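Local coordinates for protein cadherin-related family member 2 (Homo sapiens, PDB 5CZR) that mediates calcium-dependent heterophilic adhesion between neighbouring microvilli by binding CDHR5, thereby controlling microvillar packing at the apical membrane of epithelial cells, at residues F105-T108 with A109-T112; E116-P119 with V120-V124; P5-L8 with A9-S13; A52-P55 with K56-E59. All coordinates share one frame; numbering follows the deposited sequence.

Interaction 1: residues F105-T108 with A109-T112; sequences FQNT and AFST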
ATOM      1  N   PHE A 105       0.292   8.740  10.178  1.00 30.56           N
ATOM      2  CA  PHE A 105       0.943   9.891  10.759  1.00 31.33           C
ATOM      3  C   PHE A 105       2.027   9.464  11.743  1.00 34.04           C
ATOM      4  O   PHE A 105       1.819   8.560  12.540  1.00 31.88           O
ATOM      5  CB  PHE A 105      -0.077  10.817  11.436  1.00 30.66           C
ATOM      6  CG  PHE A 105      -0.789  11.709  10.484  1.00 28.28           C
ATOM      7  CD1 PHE A 105      -0.188  12.864  10.043  1.00 26.51           C
ATOM      8  CD2 PHE A 105      -2.046  11.369   9.994  1.00 27.62           C
ATOM      9  CE1 PHE A 105      -0.803  13.677   9.112  1.00 26.64           C
ATOM     10  CE2 PHE A 105      -2.684  12.181   9.069  1.00 27.22           C
ATOM     11  CZ  PHE A 105      -2.059  13.354   8.631  1.00 27.09           C
ATOM     12  N   GLN A 106       3.204  10.097  11.623  1.00 36.67           N
ATOM     13  CA  GLN A 106       4.374   9.723  12.411  1.00 40.82           C
ATOM     14  C   GLN A 106       4.372  10.395  13.785  1.00 44.88           C
ATOM     15  O   GLN A 106       4.662   9.762  14.786  1.00 49.05           O
ATOM     16  CB  GLN A 106       5.671  10.068  11.661  1.00 41.06           C
ATOM     17  CG  GLN A 106       5.827   9.369  10.318  1.00 40.45           C
ATOM     18  CD  GLN A 106       5.716   7.829  10.412  1.00 41.07           C
ATOM     19  OE1 GLN A 106       6.685   7.160  10.758  1.00 44.57           O
ATOM     20  NE2 GLN A 106       4.546   7.279  10.075  1.00 38.56           N
ATOM     21  N   ASN A 107       4.026  11.668  13.792  1.00 49.20           N
ATOM     22  CA  ASN A 107       4.028  12.544  14.967  1.00 55.56           C
ATOM     23  C   ASN A 107       3.427  11.942  16.245  1.00 61.94           C
ATOM     24  O   ASN A 107       2.385  11.292  16.185  1.00 61.94           O
ATOM     25  CB  ASN A 107       3.221  13.804  14.608  1.00 55.23           C
ATOM     26  CG  ASN A 107       3.578  14.403  13.221  1.00 53.97           C
ATOM     27  OD1 ASN A 107       3.251  13.844  12.140  1.00 38.41           O
ATOM     28  ND2 ASN A 107       4.196  15.598  13.267  1.00 51.97           N
ATOM     29  N   THR A 108       4.066  12.166  17.396  1.00 71.26           N
ATOM     30  CA  THR A 108       3.436  11.853  18.696  1.00 81.38           C
ATOM     31  C   THR A 108       2.505  13.013  19.047  1.00 85.04           C
ATOM     32  O   THR A 108       1.278  12.849  19.198  1.00 95.89           O
ATOM     33  CB  THR A 108       4.504  11.693  19.807  1.00 84.89           C
ATOM     34  OG1 THR A 108       5.462  10.756  19.352  1.00 83.76           O
ATOM     35  CG2 THR A 108       3.959  11.190  21.186  1.00 86.16           C
ATOM     36  N   ALA A 109       3.096  14.201  19.119  1.00 80.29           N
ATOM     37  CA  ALA A 109       2.396  15.377  19.655  1.00 78.33           C
ATOM     38  C   ALA A 109       1.651  16.163  18.567  1.00 69.72           C
ATOM     39  O   ALA A 109       2.171  16.312  17.448  1.00 66.66           O
ATOM     40  CB  ALA A 109       3.381  16.285  20.375  1.00 80.00           C
ATOM     41  N   PHE A 110       0.450  16.652  18.906  1.00 59.20           N
ATOM     42  CA  PHE A 110      -0.341  17.495  18.007  1.00 53.39           C
ATOM     43  C   PHE A 110      -0.941  18.708  18.702  1.00 48.00           C
ATOM     44  O   PHE A 110      -2.145  18.950  18.670  1.00 43.17           O
ATOM     45  CB  PHE A 110      -1.460  16.707  17.379  1.00 54.65           C
ATOM     46  CG  PHE A 110      -1.000  15.586  16.534  1.00 57.24           C
ATOM     47  CD1 PHE A 110      -0.423  15.830  15.295  1.00 54.91           C
ATOM     48  CD2 PHE A 110      -1.163  14.261  16.971  1.00 64.00           C
ATOM     49  CE1 PHE A 110      -0.015  14.784  14.500  1.00 56.19           C
ATOM     50  CE2 PHE A 110      -0.760  13.203  16.177  1.00 62.17           C
ATOM     51  CZ  PHE A 110      -0.192  13.466  14.939  1.00 59.39           C
ATOM     52  N   SER A 111      -0.087  19.483  19.337  1.00 42.95           N
ATOM     53  CA  SER A 111      -0.513  20.743  19.867  1.00 42.36           C
ATOM     54  C   SER A 111       0.611  21.783  19.777  1.00 39.21           C
ATOM     55  O   SER A 111       1.798  21.454  19.777  1.00 36.21           O
ATOM     56  CB  SER A 111      -1.084  20.592  21.298  1.00 41.22           C
ATOM     57  OG  SER A 111      -0.051  20.433  22.229  1.00 41.12           O
ATOM     58  N   THR A 112       0.196  23.036  19.674  1.00 35.98           N
ATOM     59  CA  THR A 112       1.126  24.140  19.648  1.00 35.87           C
ATOM     60  C   THR A 112       0.439  25.398  20.140  1.00 36.91           C
ATOM     61  O   THR A 112      -0.774  25.440  20.345  1.00 35.28           O
ATOM     62  CB  THR A 112       1.691  24.379  18.241  1.00 34.41           C
ATOM     63  OG1 THR A 112       2.798  25.259  18.338  1.00 35.79           O
ATOM     64  CG2 THR A 112       0.655  24.986  17.319  1.00 32.68           C
TER
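The phenyl ring of Phe110 reaches back along the chain and overlaps the side chain of Asn107. This is the short link in the second cadherin repeat by which the chain leaves the edge strand of one sheet of the beta sandwich (104-105) and enters the edge strand of the other (111-115), and the ring bridges the bend from inside. Asn107 CB lies against the far CE1–CZ bond of Phe110, 3.4 Å from each atom, and the amide carbon CG of Asn107 stands at 3.8 Å from CE1. The amide and ring planes are 38° apart, neither stacked nor perpendicular. At the tip, CZ of Phe110 meets CB of Phe105 at 4.4 Å, a looser apolar touch. The ring is aimed this way because its CG stands opposite the carbonyl carbon and beside the backbone N, chi1 -62°. The polar end of Asn107 is engaged with strand 123-130, where OD1 accepts a hydrogen bond from the backbone N of Leu128; the link is thus tied to the neighbouring strand while CB touches the ring obliquely. Replacing Phe110 by an alanine would probably open a gap beside Asn107 CB and leave the bend without its apolar filling. From the same side of the ring plane as Asn107 CB, the carbonyl O of Thr108 approaches obliquely, 3.6 Å from CD2 of Phe110.

Interaction 2: residues E116-P119 with V120-V124; sequences ETLP and VGSVV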
ATOM      1  N   GLU A 116      -0.746  35.830  18.626  1.00 39.98           N
ATOM      2  CA  GLU A 116      -1.783  36.351  17.735  1.00 39.96           C
ATOM      3  C   GLU A 116      -1.255  37.292  16.639  1.00 38.51           C
ATOM      4  O   GLU A 116      -1.930  37.500  15.657  1.00 39.13           O
ATOM      5  CB  GLU A 116      -2.920  37.021  18.528  1.00 42.66           C
ATOM      6  CG  GLU A 116      -2.711  38.507  18.800  1.00 48.00           C
ATOM      7  CD  GLU A 116      -3.660  39.122  19.824  1.00 52.16           C
ATOM      8  OE1 GLU A 116      -4.819  38.693  19.972  1.00 53.89           O
ATOM      9  OE2 GLU A 116      -3.212  40.077  20.500  1.00 61.01           O
ATOM     10  N   THR A 117      -0.077  37.881  16.821  1.00 37.87           N
ATOM     11  CA  THR A 117       0.513  38.786  15.821  1.00 39.77           C
ATOM     12  C   THR A 117       1.448  38.053  14.853  1.00 39.64           C
ATOM     13  O   THR A 117       2.173  38.685  14.097  1.00 39.84           O
ATOM     14  CB  THR A 117       1.381  39.880  16.502  1.00 41.69           C
ATOM     15  OG1 THR A 117       2.406  39.239  17.287  1.00 40.54           O
ATOM     16  CG2 THR A 117       0.507  40.781  17.414  1.00 42.46           C
ATOM     17  N   LEU A 118       1.455  36.726  14.895  1.00 38.16           N
ATOM     18  CA  LEU A 118       2.263  35.948  13.993  1.00 37.36           C
ATOM     19  C   LEU A 118       1.887  36.364  12.587  1.00 34.79           C
ATOM     20  O   LEU A 118       0.720  36.351  12.241  1.00 33.88           O
ATOM     21  CB  LEU A 118       2.022  34.448  14.223  1.00 37.51           C
ATOM     22  CG  LEU A 118       2.948  33.515  13.466  1.00 39.81           C
ATOM     23  CD1 LEU A 118       4.361  33.547  14.055  1.00 40.70           C
ATOM     24  CD2 LEU A 118       2.405  32.092  13.473  1.00 39.55           C
ATOM     25  N   PRO A 119       2.875  36.751  11.771  1.00 34.82           N
ATOM     26  CA  PRO A 119       2.506  37.186  10.421  1.00 34.48           C
ATOM     27  C   PRO A 119       1.915  36.099   9.511  1.00 33.37           C
ATOM     28  O   PRO A 119       2.282  34.945   9.600  1.00 31.02           O
ATOM     29  CB  PRO A 119       3.818  37.728   9.830  1.00 34.78           C
ATOM     30  CG  PRO A 119       4.899  37.329  10.774  1.00 35.57           C
ATOM     31  CD  PRO A 119       4.265  37.103  12.108  1.00 35.10           C
ATOM     32  N   VAL A 120       1.015  36.535   8.634  1.00 32.70           N
ATOM     33  CA  VAL A 120       0.424  35.705   7.626  1.00 32.63           C
ATOM     34  C   VAL A 120       1.528  35.172   6.710  1.00 33.22           C
ATOM     35  O   VAL A 120       2.398  35.915   6.253  1.00 32.61           O
ATOM     36  CB  VAL A 120      -0.656  36.463   6.800  1.00 33.29           C
ATOM     37  CG1 VAL A 120      -1.193  35.625   5.649  1.00 33.13           C
ATOM     38  CG2 VAL A 120      -1.787  36.890   7.694  1.00 33.62           C
ATOM     39  N   GLY A 121       1.491  33.848   6.478  1.00 32.69           N
ATOM     40  CA  GLY A 121       2.521  33.159   5.762  1.00 32.21           C
ATOM     41  C   GLY A 121       3.427  32.354   6.672  1.00 33.43           C
ATOM     42  O   GLY A 121       4.152  31.460   6.181  1.00 32.54           O
ATOM     43  N   SER A 122       3.357  32.590   7.979  1.00 31.92           N
ATOM     44  CA  SER A 122       4.207  31.829   8.901  1.00 33.63           C
ATOM     45  C   SER A 122       3.893  30.323   8.910  1.00 33.78           C
ATOM     46  O   SER A 122       2.724  29.950   8.901  1.00 33.55           O
ATOM     47  CB  SER A 122       4.103  32.338  10.330  1.00 31.54           C
ATOM     48  OG  SER A 122       4.467  33.685  10.410  1.00 32.45           O
ATOM     49  N   VAL A 123       4.941  29.484   8.979  1.00 32.68           N
ATOM     50  CA  VAL A 123       4.757  28.080   9.301  1.00 33.53           C
ATOM     51  C   VAL A 123       4.365  27.929  10.771  1.00 32.00           C
ATOM     52  O   VAL A 123       5.057  28.419  11.648  1.00 30.38           O
ATOM     53  CB  VAL A 123       6.025  27.248   9.007  1.00 36.43           C
ATOM     54  CG1 VAL A 123       5.863  25.797   9.477  1.00 36.16           C
ATOM     55  CG2 VAL A 123       6.308  27.242   7.509  1.00 38.73           C
ATOM     56  N   VAL A 124       3.261  27.229  11.039  1.00 31.58           N
ATOM     57  CA  VAL A 124       2.768  27.087  12.417  1.00 31.41           C
ATOM     58  C   VAL A 124       3.018  25.696  12.992  1.00 32.08           C
ATOM     59  O   VAL A 124       3.136  25.530  14.187  1.00 31.71           O
ATOM     60  CB  VAL A 124       1.325  27.542  12.632  1.00 32.98           C
ATOM     61  CG1 VAL A 124       1.138  29.002  12.234  1.00 35.23           C
ATOM     62  CG2 VAL A 124       0.291  26.691  11.975  1.00 32.65           C
TER
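Pro119, Leu118 and Ser122 make most of this contact, and the carbonyl of Pro119 is its polar centre. Two donors of Ser122 converge on Pro119 O: the hydroxyl OG gives a short hydrogen bond of 2.6 Å to Pro119 O, and the backbone N of Ser122 gives another of 3.1 Å to the same atom. The hydroxyl lies 18° from the carbonyl plane and the amide somewhat farther out of it, so one oxygen is held by a backbone and a side-chain group of a single residue. The side chain can fold back because OG is turned opposite its own carbonyl carbon, chi1 -59°. The pyrrolidine ring of Pro119 lies alongside the hydroxyl, with CG 3.7 Å from Ser122 OG. The backbone bond closes a type II beta turn from Pro119 to Ser122, by which the second cadherin repeat passes from strand 111-115 into strand 123-130. Gly121 occupies the third position of the turn with a positive phi, at which any side chain would collide with the carbonyl O of Val120. Beneath the turn, Leu118 extends its isobutyl group across to the returning chain. Its CG rests 3.4 Å from Ser122 OG, and the branch CD2 of Leu118 meets the methyl CG1 of Val124 at 3.6 Å. A serine in place of Leu118 would probably leave Val124 CG1 without this apolar partner and uncover one flank of the Ser122 side chain. Val124 in turn packs on Ile166 and Leu168 of strand 165-168, which also pairs through its backbone with Ser122.

Interaction 3: residues P5-L8 with A9-S13; sequences PKFL and ANMTS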
ATOM      1  N   PRO A   5      10.043 -34.806 -20.368  1.00 37.24           N
ATOM      2  CA  PRO A   5       9.183 -33.639 -20.573  1.00 37.36           C
ATOM      3  C   PRO A   5       9.946 -32.346 -20.310  1.00 38.62           C
ATOM      4  O   PRO A   5      10.988 -32.350 -19.638  1.00 37.98           O
ATOM      5  CB  PRO A   5       8.078 -33.827 -19.540  1.00 34.65           C
ATOM      6  CG  PRO A   5       8.729 -34.645 -18.464  1.00 34.63           C
ATOM      7  CD  PRO A   5       9.658 -35.572 -19.174  1.00 35.84           C
ATOM      8  N   LYS A   6       9.393 -31.259 -20.818  1.00 41.88           N
ATOM      9  CA  LYS A   6      10.042 -29.957 -20.826  1.00 46.27           C
ATOM     10  C   LYS A   6       8.975 -28.898 -20.591  1.00 42.13           C
ATOM     11  O   LYS A   6       7.935 -28.892 -21.241  1.00 40.16           O
ATOM     12  CB  LYS A   6      10.727 -29.731 -22.175  1.00 53.79           C
ATOM     13  CG  LYS A   6      11.603 -28.480 -22.260  1.00 63.38           C
ATOM     14  CD  LYS A   6      12.912 -28.731 -23.037  1.00 70.21           C
ATOM     15  CE  LYS A   6      12.694 -29.111 -24.501  1.00 72.55           C
ATOM     16  NZ  LYS A   6      12.398 -27.908 -25.345  1.00 75.07           N
ATOM     17  N   PHE A   7       9.182 -28.088 -19.566  1.00 40.52           N
ATOM     18  CA  PHE A   7       8.320 -26.940 -19.290  1.00 39.24           C
ATOM     19  C   PHE A   7       8.374 -25.961 -20.456  1.00 40.04           C
ATOM     20  O   PHE A   7       9.424 -25.755 -21.068  1.00 40.39           O
ATOM     21  CB  PHE A   7       8.799 -26.221 -18.022  1.00 36.65           C
ATOM     22  CG  PHE A   7       8.330 -26.876 -16.734  1.00 34.73           C
ATOM     23  CD1 PHE A   7       6.996 -26.886 -16.405  1.00 32.97           C
ATOM     24  CD2 PHE A   7       9.232 -27.409 -15.837  1.00 33.81           C
ATOM     25  CE1 PHE A   7       6.568 -27.446 -15.217  1.00 32.62           C
ATOM     26  CE2 PHE A   7       8.822 -27.956 -14.640  1.00 32.61           C
ATOM     27  CZ  PHE A   7       7.493 -27.966 -14.320  1.00 31.80           C
ATOM     28  N   LEU A   8       7.243 -25.365 -20.758  1.00 41.35           N
ATOM     29  CA  LEU A   8       7.220 -24.291 -21.744  1.00 44.07           C
ATOM     30  C   LEU A   8       8.106 -23.145 -21.297  1.00 40.92           C
ATOM     31  O   LEU A   8       8.311 -22.931 -20.112  1.00 39.97           O
ATOM     32  CB  LEU A   8       5.777 -23.787 -21.987  1.00 47.94           C
ATOM     33  CG  LEU A   8       4.757 -24.846 -22.482  1.00 51.45           C
ATOM     34  CD1 LEU A   8       3.465 -24.192 -22.989  1.00 51.51           C
ATOM     35  CD2 LEU A   8       5.364 -25.753 -23.552  1.00 53.60           C
ATOM     36  N   ALA A   9       8.602 -22.403 -22.278  1.00 41.94           N
ATOM     37  CA  ALA A   9       9.487 -21.276 -22.060  1.00 41.47           C
ATOM     38  C   ALA A   9       9.017 -20.276 -20.998  1.00 39.25           C
ATOM     39  O   ALA A   9       9.839 -19.729 -20.252  1.00 38.66           O
ATOM     40  CB  ALA A   9       9.757 -20.556 -23.396  1.00 42.85           C
ATOM     41  N   ASN A  10       7.719 -20.006 -20.933  1.00 37.49           N
ATOM     42  CA  ASN A  10       7.209 -18.989 -20.001  1.00 37.47           C
ATOM     43  C   ASN A  10       7.050 -19.489 -18.543  1.00 36.01           C
ATOM     44  O   ASN A  10       6.586 -18.754 -17.688  1.00 31.91           O
ATOM     45  CB  ASN A  10       5.895 -18.378 -20.512  1.00 38.66           C
ATOM     46  CG  ASN A  10       4.784 -19.420 -20.624  1.00 41.37           C
ATOM     47  OD1 ASN A  10       5.039 -20.577 -20.980  1.00 45.84           O
ATOM     48  ND2 ASN A  10       3.586 -19.047 -20.267  1.00 41.11           N
ATOM     49  N   MET A  11       7.499 -20.700 -18.252  1.00 36.12           N
ATOM     50  CA  MET A  11       7.492 -21.199 -16.879  1.00 36.51           C
ATOM     51  C   MET A  11       8.675 -20.722 -15.997  1.00 36.05           C
ATOM     52  O   MET A  11       8.814 -21.196 -14.868  1.00 36.09           O
ATOM     53  CB  MET A  11       7.446 -22.734 -16.881  1.00 36.32           C
ATOM     54  CG  MET A  11       6.170 -23.292 -17.495  1.00 38.11           C
ATOM     55  SD  MET A  11       4.719 -23.037 -16.431  1.00 38.30           S
ATOM     56  CE  MET A  11       3.797 -21.830 -17.389  1.00 41.17           C
ATOM     57  N   THR A  12       9.519 -19.828 -16.494  1.00 36.45           N
ATOM     58  CA  THR A  12      10.635 -19.300 -15.683  1.00 37.96           C
ATOM     59  C   THR A  12      10.162 -18.326 -14.595  1.00 36.41           C
ATOM     60  O   THR A  12      10.777 -18.216 -13.540  1.00 33.80           O
ATOM     61  CB  THR A  12      11.661 -18.537 -16.552  1.00 42.56           C
ATOM     62  OG1 THR A  12      11.019 -17.431 -17.186  1.00 44.99           O
ATOM     63  CG2 THR A  12      12.232 -19.446 -17.639  1.00 46.11           C
ATOM     64  N   SER A  13       9.029 -17.667 -14.842  1.00 34.37           N
ATOM     65  CA  SER A  13       8.495 -16.738 -13.901  1.00 33.59           C
ATOM     66  C   SER A  13       6.986 -16.637 -14.011  1.00 33.51           C
ATOM     67  O   SER A  13       6.388 -16.946 -15.039  1.00 32.03           O
ATOM     68  CB  SER A  13       9.082 -15.350 -14.133  1.00 35.17           C
ATOM     69  OG  SER A  13       8.484 -14.801 -15.317  1.00 34.01           O
TER
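Met11 folds its side chain back against Phe7 as the first cadherin repeat makes its tight turn between the edge strands 6-7 and 13-17, which belong to the two different sheets of the beta sandwich. From the backbone outward, CB of Met11 is the first atom to meet a neighbour, packing 3.9 Å from CB of Phe7 and lying close to the carbonyl O of Leu8. The next atom, CG of Met11, sits 3.8 Å from CD1 of Phe7, approaching the ring obliquely. It is brought there by a first torsion that puts CG opposite the carbonyl carbon, chi1 -64°. The chain then bends, and the sulfur SD of Met11 stands 5.5 Å from the centroid of the Phe7 ring, 54° off its normal: a Met-aromatic contact made from an oblique direction. The terminal methyl CE of Met11 turns off in another direction and makes no contact with Phe7. Around this pair, Phe7 also packs on Ile78 and Val80 of strand 73-81, and Met11 on Leu29 and Met91, so both side chains are turned into the sandwich interior. On the outer side, the amide oxygen OD1 of Asn10 comes to 3.4 Å from CB of Leu8. The turn itself is closed through the backbone: Met11 N donates to Leu8 O at 3.0 Å, with the donor standing above the carbonyl plane, 43° out of it.

Interaction 4: residues A52-P55 with K56-E59; sequences AVTP and KTGE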
ATOM      1  N   ALA A  52      -0.688 -24.767  -3.938  1.00 25.52           N
ATOM      2  CA  ALA A  52      -1.122 -26.149  -3.972  1.00 25.11           C
ATOM      3  C   ALA A  52      -1.331 -26.494  -5.412  1.00 25.88           C
ATOM      4  O   ALA A  52      -2.145 -25.868  -6.094  1.00 24.00           O
ATOM      5  CB  ALA A  52      -2.405 -26.355  -3.186  1.00 25.63           C
ATOM      6  N   VAL A  53      -0.545 -27.466  -5.895  1.00 27.03           N
ATOM      7  CA  VAL A  53      -0.595 -27.885  -7.310  1.00 28.20           C
ATOM      8  C   VAL A  53      -1.584 -29.057  -7.408  1.00 28.51           C
ATOM      9  O   VAL A  53      -1.517 -29.976  -6.601  1.00 28.94           O
ATOM     10  CB  VAL A  53       0.808 -28.342  -7.793  1.00 27.63           C
ATOM     11  CG1 VAL A  53       0.730 -28.803  -9.213  1.00 27.50           C
ATOM     12  CG2 VAL A  53       1.848 -27.202  -7.661  1.00 27.96           C
ATOM     13  N   THR A  54      -2.473 -29.013  -8.392  1.00 27.62           N
ATOM     14  CA  THR A  54      -3.286 -30.161  -8.767  1.00 26.70           C
ATOM     15  C   THR A  54      -2.441 -31.039  -9.687  1.00 26.69           C
ATOM     16  O   THR A  54      -2.167 -30.655 -10.811  1.00 28.41           O
ATOM     17  CB  THR A  54      -4.579 -29.708  -9.502  1.00 27.21           C
ATOM     18  OG1 THR A  54      -5.306 -28.837  -8.645  1.00 27.05           O
ATOM     19  CG2 THR A  54      -5.480 -30.911  -9.847  1.00 25.71           C
ATOM     20  N   PRO A  55      -1.962 -32.198  -9.199  1.00 27.81           N
ATOM     21  CA  PRO A  55      -0.870 -32.867  -9.939  1.00 26.94           C
ATOM     22  C   PRO A  55      -1.238 -33.345 -11.332  1.00 27.49           C
ATOM     23  O   PRO A  55      -0.411 -33.290 -12.225  1.00 26.34           O
ATOM     24  CB  PRO A  55      -0.508 -34.061  -9.046  1.00 26.48           C
ATOM     25  CG  PRO A  55      -0.896 -33.633  -7.690  1.00 26.63           C
ATOM     26  CD  PRO A  55      -2.174 -32.839  -7.882  1.00 27.41           C
ATOM     27  N   LYS A  56      -2.489 -33.752 -11.531  1.00 29.79           N
ATOM     28  CA  LYS A  56      -2.906 -34.254 -12.828  1.00 30.38           C
ATOM     29  C   LYS A  56      -2.985 -33.139 -13.860  1.00 28.37           C
ATOM     30  O   LYS A  56      -2.710 -33.377 -15.007  1.00 27.70           O
ATOM     31  CB  LYS A  56      -4.236 -34.949 -12.668  1.00 35.08           C
ATOM     32  CG  LYS A  56      -4.838 -35.576 -13.910  1.00 39.32           C
ATOM     33  CD  LYS A  56      -6.301 -35.958 -13.623  1.00 43.87           C
ATOM     34  CE  LYS A  56      -7.233 -35.796 -14.812  1.00 47.55           C
ATOM     35  NZ  LYS A  56      -7.049 -36.899 -15.766  1.00 48.96           N
ATOM     36  N   THR A  57      -3.402 -31.944 -13.468  1.00 26.93           N
ATOM     37  CA  THR A  57      -3.779 -30.926 -14.470  1.00 27.76           C
ATOM     38  C   THR A  57      -2.745 -29.811 -14.595  1.00 27.29           C
ATOM     39  O   THR A  57      -2.717 -29.100 -15.584  1.00 26.90           O
ATOM     40  CB  THR A  57      -5.136 -30.267 -14.151  1.00 26.85           C
ATOM     41  OG1 THR A  57      -5.012 -29.432 -12.972  1.00 25.53           O
ATOM     42  CG2 THR A  57      -6.245 -31.344 -13.963  1.00 26.47           C
ATOM     43  N   GLY A  58      -1.927 -29.632 -13.568  1.00 26.64           N
ATOM     44  CA  GLY A  58      -1.006 -28.499 -13.538  1.00 26.04           C
ATOM     45  C   GLY A  58      -1.606 -27.208 -12.994  1.00 25.80           C
ATOM     46  O   GLY A  58      -0.888 -26.201 -12.901  1.00 25.77           O
ATOM     47  N   GLU A  59      -2.875 -27.216 -12.593  1.00 25.09           N
ATOM     48  CA  GLU A  59      -3.488 -26.022 -12.028  1.00 25.97           C
ATOM     49  C   GLU A  59      -2.817 -25.682 -10.680  1.00 25.11           C
ATOM     50  O   GLU A  59      -2.621 -26.558  -9.841  1.00 24.89           O
ATOM     51  CB  GLU A  59      -4.996 -26.181 -11.805  1.00 26.40           C
ATOM     52  CG  GLU A  59      -5.674 -24.857 -11.483  1.00 26.86           C
ATOM     53  CD  GLU A  59      -7.192 -24.917 -11.353  1.00 27.53           C
ATOM     54  OE1 GLU A  59      -7.800 -25.983 -11.514  1.00 28.51           O
ATOM     55  OE2 GLU A  59      -7.793 -23.864 -11.041  1.00 27.72           O
TER
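Thr54 meets the returning chain through both of its backbone polar groups. Its N donates to Glu59 O at 2.9 Å in an almost straight bond, 174° at the hydrogen. Its carbonyl O takes two more: Gly58 N, 3.0 Å from Thr54 O, arrives nearly along the C=O axis, whereas Thr57 N, 3.2 Å from that same oxygen, stands above the carbonyl plane. Three bonds to one residue thus define the hairpin turn. The side chains add a second layer, in which Thr57 OG1 lies 3.5 Å from the methyl CG2 of Thr54. That hydroxyl sits between its own backbone N and carbonyl carbon, chi1 69°, and accepts from Glu59 N at 3.1 Å, forming an ST turn that shapes the approach to strand 59-62. Gly58 adopts a positive phi that favours glycine. Farther out, the carboxylate of Glu59 is hydrogen-bonded through OE2 to Gln25. The hairpin joins the neighbouring antiparallel strands 51-53 and 59-62 of the first cadherin repeat; strand 25-32 flanks 59-62 on its other side, and Val53 packs inward on Tyr41 and Met43 of strand 40-44 in the facing sheet.

Along the chain the order is interaction 3, interaction 4, interaction 1, interaction 2. The first two lie in the first cadherin repeat, their centres 15 Å apart, and both reach the sheet whose outermost strands are 6-7 and 51-53. Interactions 1 and 2 belong to the second repeat, 19 Å apart between centres, at successive connections before and after strand 111-115; they touch where Thr112 CG2 packs against Val124 O. Between the pairs the centres are 53 to 67 Å apart. Interactions 3 and 1 occupy corresponding links in the two repeats. Calcium ions bound at the junction lie between the two domains, the first of which is required for binding CDHR5.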